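Local structure of beta-galactosidase (Trichoderma reesei, 3OG2) at residues G130-T141 / N790-P801. The protein probably hydrolyses terminal non-reducing beta-D-galactose residues in beta-D-galactosides, as a glycosylated family 35 glycoside hydrolase. Sequence-based numbering, arbitrary orientation.
With NAG (2-acetamido-2-deoxy-beta-D-glucopyranose), chain E.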
ATOM      1  N   GLY A 130      -8.741   6.859  19.287  1.00  7.62           N
ATOM      2  CA  GLY A 130      -9.842   6.262  20.048  1.00  7.79           C
ATOM      3  C   GLY A 130     -10.492   7.240  21.034  1.00  6.81           C
ATOM      4  O   GLY A 130     -11.641   7.000  21.438  1.00  8.07           O
ATOM      5  N   TRP A 131      -9.767   8.314  21.425  1.00  7.14           N
ATOM      6  CA  TRP A 131     -10.435   9.288  22.290  1.00  8.02           C
ATOM      7  C   TRP A 131     -11.558  10.049  21.603  1.00  7.95           C
ATOM      8  O   TRP A 131     -12.338  10.691  22.329  1.00  9.30           O
ATOM      9  CB  TRP A 131      -9.391  10.196  22.904  1.00  8.72           C
ATOM     10  CG  TRP A 131      -8.328  10.808  22.056  1.00  7.74           C
ATOM     11  CD1 TRP A 131      -7.079  10.343  21.878  1.00  7.85           C
ATOM     12  CD2 TRP A 131      -8.434  12.031  21.323  1.00  9.13           C
ATOM     13  NE1 TRP A 131      -6.360  11.160  21.065  1.00  9.22           N
ATOM     14  CE2 TRP A 131      -7.159  12.215  20.708  1.00  9.29           C
ATOM     15  CE3 TRP A 131      -9.437  12.997  21.120  1.00 10.76           C
ATOM     16  CZ2 TRP A 131      -6.846  13.307  19.891  1.00 11.26           C
ATOM     17  CZ3 TRP A 131      -9.094  14.074  20.297  1.00 13.04           C
ATOM     18  CH2 TRP A 131      -7.824  14.221  19.703  1.00 12.18           C
ATOM     19  N   LEU A 132     -11.726   9.925  20.282  1.00  7.78           N
ATOM     20  CA  LEU A 132     -12.947  10.489  19.681  1.00  8.65           C
ATOM     21  C   LEU A 132     -14.175   9.710  20.087  1.00  8.32           C
ATOM     22  O   LEU A 132     -15.295  10.183  19.893  1.00  9.80           O
ATOM     23  CB  LEU A 132     -12.812  10.540  18.160  1.00 11.06           C
ATOM     24  CG  LEU A 132     -11.966  11.700  17.618  1.00 14.90           C
ATOM     25  CD1 LEU A 132     -12.142  11.739  16.088  1.00 13.28           C
ATOM     26  CD2 LEU A 132     -12.131  13.086  18.172  1.00 19.16           C
ATOM     27  N   GLN A 133     -14.048   8.482  20.672  1.00  8.32           N
ATOM     28  CA  GLN A 133     -15.228   7.861  21.225  1.00  8.82           C
ATOM     29  C   GLN A 133     -15.823   8.676  22.379  1.00  9.74           C
ATOM     30  O   GLN A 133     -17.004   8.486  22.660  1.00 12.25           O
ATOM     31  CB  GLN A 133     -14.923   6.434  21.733  1.00  9.18           C
ATOM     32  CG  GLN A 133     -14.369   5.525  20.643  1.00  8.68           C
ATOM     33  CD  GLN A 133     -14.648   4.064  20.874  1.00  8.65           C
ATOM     34  OE1 GLN A 133     -14.915   3.640  22.028  1.00 10.73           O
ATOM     35  NE2 GLN A 133     -14.579   3.215  19.830  1.00  8.44           N
ATOM     36  N   ARG A 134     -15.046   9.578  22.971  1.00  8.69           N
ATOM     37  CA  ARG A 134     -15.539  10.393  24.050  1.00  8.89           C
ATOM     38  C   ARG A 134     -16.058  11.750  23.560  1.00  9.91           C
ATOM     39  O   ARG A 134     -16.394  12.627  24.356  1.00 13.10           O
ATOM     40  CB  ARG A 134     -14.418  10.638  25.062  1.00  9.19           C
ATOM     41  CG  ARG A 134     -13.908   9.298  25.618  1.00  9.72           C
ATOM     42  CD  ARG A 134     -13.098   9.525  26.886  1.00  9.67           C
ATOM     43  NE  ARG A 134     -11.991  10.486  26.805  1.00 10.12           N
ATOM     44  CZ  ARG A 134     -10.727  10.155  26.498  1.00  8.37           C
ATOM     45  NH1 ARG A 134     -10.406   8.878  26.228  1.00  9.27           N
ATOM     46  NH2 ARG A 134      -9.753  11.065  26.475  1.00  8.89           N
ATOM     47  N   VAL A 135     -16.133  11.961  22.248  1.00 10.93           N
ATOM     48  CA  VAL A 135     -16.717  13.194  21.681  1.00 12.54           C
ATOM     49  C   VAL A 135     -18.148  12.910  21.337  1.00 12.15           C
ATOM     50  O   VAL A 135     -18.438  12.023  20.543  1.00 15.29           O
ATOM     51  CB  VAL A 135     -15.890  13.589  20.442  1.00 15.43           C
ATOM     52  CG1 VAL A 135     -16.572  14.746  19.719  1.00 20.23           C
ATOM     53  CG2 VAL A 135     -14.486  13.991  20.861  1.00 17.97           C
ATOM     54  N   LYS A 136     -19.063  13.686  21.942  1.00 11.65           N
ATOM     55  CA  LYS A 136     -20.490  13.370  21.740  1.00 11.14           C
ATOM     56  C   LYS A 136     -20.973  13.611  20.342  1.00 10.47           C
ATOM     57  O   LYS A 136     -21.834  12.855  19.848  1.00 13.63           O
ATOM     58  CB  LYS A 136     -21.319  14.221  22.708  1.00 12.49           C
ATOM     59  CG  LYS A 136     -21.014  13.897  24.183  1.00 15.07           C
ATOM     60  CD  LYS A 136     -21.863  14.759  25.164  1.00 30.84           C
ATOM     61  CE  LYS A 136     -21.310  14.707  26.592  1.00 42.70           C
ATOM     62  NZ  LYS A 136     -21.741  15.762  27.563  1.00 55.31           N
ATOM     63  N   GLY A 137     -20.499  14.675  19.697  1.00 10.87           N
ATOM     64  CA  GLY A 137     -21.073  15.036  18.395  1.00 13.88           C
ATOM     65  C   GLY A 137     -20.744  14.043  17.307  1.00 10.89           C
ATOM     66  O   GLY A 137     -19.808  13.227  17.399  1.00 11.22           O
ATOM     67  N   LYS A 138     -21.514  14.153  16.214  1.00 10.78           N
ATOM     68  CA  LYS A 138     -21.280  13.253  15.100  0.50 10.24           C
ATOM     69  C   LYS A 138     -19.968  13.563  14.365  1.00  9.07           C
ATOM     70  O   LYS A 138     -19.652  14.719  14.012  1.00 10.57           O
ATOM     71  CB  LYS A 138     -22.433  13.338  14.088  0.50 12.87           C
ATOM     72  CG  LYS A 138     -23.780  12.962  14.684  0.50 13.28           C
ATOM     73  CD  LYS A 138     -23.934  11.459  14.798  0.50 18.57           C
ATOM     74  CE  LYS A 138     -25.341  11.077  15.238  0.50 25.44           C
ATOM     75  NZ  LYS A 138     -26.381  12.005  14.713  0.50 30.31           N
ATOM     76  N   LEU A 139     -19.215  12.495  14.120  1.00  8.90           N
ATOM     77  CA  LEU A 139     -17.918  12.654  13.480  1.00  8.25           C
ATOM     78  C   LEU A 139     -18.073  13.024  12.022  1.00  7.77           C
ATOM     79  O   LEU A 139     -19.062  12.613  11.366  1.00  8.94           O
ATOM     80  CB  LEU A 139     -17.097  11.348  13.610  1.00  8.95           C
ATOM     81  CG  LEU A 139     -17.025  10.798  15.038  1.00  9.06           C
ATOM     82  CD1 LEU A 139     -16.300   9.463  15.077  1.00 12.73           C
ATOM     83  CD2 LEU A 139     -16.437  11.780  16.045  1.00 11.87           C
ATOM     84  N   ARG A 140     -17.124  13.798  11.480  1.00  7.53           N
ATOM     85  CA  ARG A 140     -17.124  14.218  10.078  1.00  6.99           C
ATOM     86  C   ARG A 140     -18.350  15.087   9.801  1.00  7.01           C
ATOM     87  O   ARG A 140     -18.876  15.086   8.691  1.00  9.20           O
ATOM     88  CB  ARG A 140     -17.084  13.055   9.071  1.00  8.45           C
ATOM     89  CG  ARG A 140     -15.853  12.149   9.343  1.00  8.21           C
ATOM     90  CD  ARG A 140     -15.850  10.936   8.440  1.00  8.11           C
ATOM     91  NE  ARG A 140     -15.580  11.379   7.040  1.00  7.53           N
ATOM     92  CZ  ARG A 140     -15.848  10.593   5.982  1.00  7.36           C
ATOM     93  NH1 ARG A 140     -16.392   9.379   6.162  1.00  9.07           N
ATOM     94  NH2 ARG A 140     -15.585  11.061   4.781  1.00  8.44           N
ATOM     95  N   THR A 141     -18.748  15.864  10.801  1.00  8.57           N
ATOM     96  CA  THR A 141     -19.755  16.927  10.612  1.00  9.60           C
ATOM     97  C   THR A 141     -19.240  18.204  11.240  1.00  9.05           C
ATOM     98  O   THR A 141     -18.172  18.186  11.876  1.00  9.96           O
ATOM     99  CB  THR A 141     -21.093  16.574  11.258  1.00  9.72           C
ATOM    100  OG1 THR A 141     -21.002  16.691  12.687  1.00 10.65           O
ATOM    101  CG2 THR A 141     -21.565  15.172  10.883  1.00 12.52           C
ATOM    102  N   ASN A 790     -15.178   4.719   9.812  1.00  8.29           N
ATOM    103  CA  ASN A 790     -16.323   5.626   9.909  1.00  8.32           C
ATOM    104  C   ASN A 790     -16.624   6.176   8.529  1.00  8.58           C
ATOM    105  O   ASN A 790     -16.688   7.384   8.279  1.00  9.33           O
ATOM    106  CB  ASN A 790     -15.991   6.767  10.899  1.00  9.18           C
ATOM    107  CG  ASN A 790     -17.251   7.363  11.496  1.00  8.20           C
ATOM    108  OD1 ASN A 790     -17.601   7.013  12.624  1.00  9.76           O
ATOM    109  ND2 ASN A 790     -17.956   8.261  10.791  1.00 10.76           N
ATOM    110  N   TRP A 791     -16.844   5.229   7.587  1.00  9.77           N
ATOM    111  CA  TRP A 791     -16.939   5.593   6.185  1.00 10.96           C
ATOM    112  C   TRP A 791     -18.205   6.333   5.844  1.00 10.18           C
ATOM    113  O   TRP A 791     -18.238   7.091   4.860  1.00 15.85           O
ATOM    114  CB  TRP A 791     -16.795   4.341   5.279  1.00 19.56           C
ATOM    115  CG  TRP A 791     -16.654   4.784   3.855  1.00 21.82           C
ATOM    116  CD1 TRP A 791     -15.508   5.157   3.219  1.00 36.23           C
ATOM    117  CD2 TRP A 791     -17.703   4.898   2.889  1.00 36.30           C
ATOM    118  NE1 TRP A 791     -15.768   5.497   1.933  1.00 36.98           N
ATOM    119  CE2 TRP A 791     -17.108   5.352   1.683  1.00 30.46           C
ATOM    120  CE3 TRP A 791     -19.089   4.640   3.005  1.00 37.05           C
ATOM    121  CZ2 TRP A 791     -17.855   5.569   0.544  1.00 36.55           C
ATOM    122  CZ3 TRP A 791     -19.839   4.861   1.842  1.00 49.80           C
ATOM    123  CH2 TRP A 791     -19.206   5.310   0.671  1.00 50.47           C
ATOM    124  N   THR A 792     -19.277   6.189   6.588  1.00 10.52           N
ATOM    125  CA  THR A 792     -20.555   6.867   6.271  1.00 11.36           C
ATOM    126  C   THR A 792     -20.726   7.980   7.306  1.00 11.13           C
ATOM    127  O   THR A 792     -20.975   7.757   8.492  1.00 14.25           O
ATOM    128  CB  THR A 792     -21.713   5.909   6.372  1.00 12.33           C
ATOM    129  OG1 THR A 792     -21.501   4.842   5.406  1.00 15.69           O
ATOM    130  CG2 THR A 792     -23.044   6.590   6.080  1.00 15.55           C
ATOM    131  N   THR A 793     -20.601   9.208   6.874  1.00 12.18           N
ATOM    132  CA  THR A 793     -20.809  10.375   7.734  1.00 12.54           C
ATOM    133  C   THR A 793     -22.188  10.332   8.372  1.00 12.05           C
ATOM    134  O   THR A 793     -23.192  10.137   7.674  1.00 12.48           O
ATOM    135  CB  THR A 793     -20.617  11.636   6.870  1.00 14.34           C
ATOM    136  OG1 THR A 793     -19.215  11.722   6.510  1.00 16.12           O
ATOM    137  CG2 THR A 793     -21.010  12.864   7.645  1.00 17.62           C
ATOM    138  N   GLY A 794     -22.255  10.496   9.690  1.00 13.25           N
ATOM    139  CA  GLY A 794     -23.552  10.528  10.367  1.00 16.58           C
ATOM    140  C   GLY A 794     -23.849   9.181  11.018  1.00 14.64           C
ATOM    141  O   GLY A 794     -24.780   9.131  11.803  1.00 18.33           O
ATOM    142  N   ASP A 795     -23.080   8.167  10.667  1.00 13.43           N
ATOM    143  CA  ASP A 795     -23.128   6.864  11.306  1.00 13.96           C
ATOM    144  C   ASP A 795     -21.814   6.780  12.057  1.00 13.19           C
ATOM    145  O   ASP A 795     -20.779   6.569  11.373  1.00 13.96           O
ATOM    146  CB  ASP A 795     -23.219   5.777  10.263  1.00 17.53           C
ATOM    147  CG  ASP A 795     -23.281   4.390  10.846  1.00 22.10           C
ATOM    148  OD1 ASP A 795     -23.270   4.392  12.082  1.00 32.29           O
ATOM    149  OD2 ASP A 795     -23.354   3.388  10.080  1.00 33.85           O
ATOM    150  N   ASP A 796     -21.816   6.978  13.328  1.00 12.40           N
ATOM    151  CA  ASP A 796     -20.580   7.068  14.122  1.00 10.47           C
ATOM    152  C   ASP A 796     -19.985   5.696  14.389  1.00  9.67           C
ATOM    153  O   ASP A 796     -19.660   5.379  15.544  1.00  9.75           O
ATOM    154  CB  ASP A 796     -20.924   7.788  15.438  1.00 12.01           C
ATOM    155  CG  ASP A 796     -20.869   9.304  15.412  1.00 10.53           C
ATOM    156  OD1 ASP A 796     -20.412   9.892  14.427  1.00 11.19           O
ATOM    157  OD2 ASP A 796     -21.315   9.935  16.409  1.00 13.94           O
ATOM    158  N   SER A 797     -19.839   4.876  13.339  1.00  9.15           N
ATOM    159  CA  SER A 797     -19.379   3.514  13.553  1.00  8.86           C
ATOM    160  C   SER A 797     -18.011   3.378  14.172  1.00  8.50           C
ATOM    161  O   SER A 797     -17.727   2.349  14.820  1.00  8.85           O
ATOM    162  CB  SER A 797     -19.383   2.767  12.198  1.00 10.57           C
ATOM    163  OG  SER A 797     -18.661   3.502  11.225  1.00 12.05           O
ATOM    164  N   MET A 798     -17.145   4.388  14.037  1.00  8.17           N
ATOM    165  CA  MET A 798     -15.827   4.297  14.731  1.00  7.79           C
ATOM    166  C   MET A 798     -16.001   4.283  16.243  1.00  7.95           C
ATOM    167  O   MET A 798     -15.105   3.840  16.966  1.00  8.30           O
ATOM    168  CB  MET A 798     -14.966   5.460  14.221  1.00  8.75           C
ATOM    169  CG  MET A 798     -13.676   5.618  15.029  1.00  9.11           C
ATOM    170  SD  MET A 798     -13.925   6.855  16.354  1.00  8.99           S
ATOM    171  CE  MET A 798     -12.483   6.441  17.360  1.00  9.71           C
ATOM    172  N   LYS A 799     -17.165   4.766  16.738  1.00  7.80           N
ATOM    173  CA  LYS A 799     -17.383   4.792  18.185  1.00  7.99           C
ATOM    174  C   LYS A 799     -17.798   3.442  18.735  1.00  7.30           C
ATOM    175  O   LYS A 799     -18.059   3.373  19.945  1.00  9.65           O
ATOM    176  CB  LYS A 799     -18.453   5.859  18.533  1.00  8.15           C
ATOM    177  CG  LYS A 799     -17.969   7.278  18.177  1.00  8.32           C
ATOM    178  CD  LYS A 799     -19.008   8.296  18.677  1.00  9.57           C
ATOM    179  CE  LYS A 799     -18.571   9.711  18.308  1.00 11.31           C
ATOM    180  NZ  LYS A 799     -19.729  10.657  18.535  1.00 11.57           N
ATOM    181  N   ALA A 800     -17.865   2.372  17.920  1.00  7.26           N
ATOM    182  CA  ALA A 800     -18.194   1.060  18.493  1.00  7.60           C
ATOM    183  C   ALA A 800     -17.206   0.718  19.605  1.00  7.02           C
ATOM    184  O   ALA A 800     -16.003   0.686  19.333  1.00  7.84           O
ATOM    185  CB  ALA A 800     -18.156  -0.005  17.420  1.00  8.69           C
ATOM    186  N   PRO A 801     -17.640   0.520  20.827  1.00  8.08           N
ATOM    187  CA  PRO A 801     -16.674   0.330  21.924  1.00  8.44           C
ATOM    188  C   PRO A 801     -15.995  -1.023  21.894  1.00  7.03           C
ATOM    189  O   PRO A 801     -16.383  -1.967  21.185  1.00  7.71           O
ATOM    190  CB  PRO A 801     -17.514   0.516  23.183  1.00 10.87           C
ATOM    191  CG  PRO A 801     -18.897   0.337  22.783  1.00 13.36           C
ATOM    192  CD  PRO A 801     -19.021   0.674  21.291  1.00  9.71           C
TER
HETATM  193  C1  NAG E1044     -17.234  14.332  28.112  1.00 25.52           C
HETATM  194  C2  NAG E1044     -15.749  14.451  28.500  1.00 32.95           C
HETATM  195  C3  NAG E1044     -15.409  15.722  29.260  1.00 35.17           C
HETATM  196  C4  NAG E1044     -15.973  16.986  28.583  1.00 35.27           C
HETATM  197  C5  NAG E1044     -17.436  16.703  28.202  1.00 30.94           C
HETATM  198  C6  NAG E1044     -18.052  17.933  27.527  1.00 32.81           C
HETATM  199  C7  NAG E1044     -14.124  12.631  28.821  1.00 49.21           C
HETATM  200  C8  NAG E1044     -13.561  11.757  29.927  1.00 40.17           C
HETATM  201  N2  NAG E1044     -15.217  13.309  29.186  1.00 43.14           N
HETATM  202  O3  NAG E1044     -14.009  15.882  29.449  1.00 55.30           O
HETATM  203  O4  NAG E1044     -15.891  18.072  29.515  1.00 50.19           O
HETATM  204  O5  NAG E1044     -17.504  15.528  27.359  1.00 23.96           O
HETATM  205  O6  NAG E1044     -19.461  17.953  27.538  1.00 36.62           O
HETATM  206  O7  NAG E1044     -13.366  12.903  27.875  1.00 33.16           O
HETATM  207  O   HOH W   1     -20.238  10.126  11.655  1.00 10.78           O
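Lys799 drives its extended side chain between the 3-10 segment 130-134 and the loop 135-139. Its buried NZ bonds Val135 O (2.8 Å) nearly head-on and Gly137 O from above that carbonyl's plane, and forms a salt bridge with Asp796 OD2 (2.7 Å) in its own segment. A long, flexible cation suits this place, since carbonyls and a carboxylate converge there; a methionine in its place would probably leave the two carbonyls without this donor and Asp796 without its salt-bridge partner. Asp796 uses its other oxygen as well: OD1 takes Leu139 N on the syn side at 2.9 Å, a nearly straight bond (165°). One water joins this OD1 to Leu139 O, Gly794 N and Asn790 ND2. Leu139 is tightly packed: its CD1 meets Met798 SD at 3.8 Å and its CD2 lies against Lys799 CE. With CG anti to the backbone N (chi1 170°) and a bend at chi2, Met798 brings its CE against Gly130 CA (3.8 Å) and Gln133 CG. Gln133 NE2 spends both hydrogens, on Met798 O and Ala800 O. Arg140 NH1 donates in plane to Asn790 O (2.9 Å) and weakly to Trp791 O, NH2 pairs with Glu178, and Thr793 OG1 sits over one guanidinium face. The looser side is the exposed rim: Lys138 lays CD across Asp796 OD2 (3.4 Å) at about a right angle, and Lys136 reaches outward to the glycan. Such polar interlocking of irregular loops joins the family 35 TIM-barrel domain to a loop between strands 775-782 and 803-811, whose Trp791 NE1 bonds galactose-binding Glu180 at the active-site pocket.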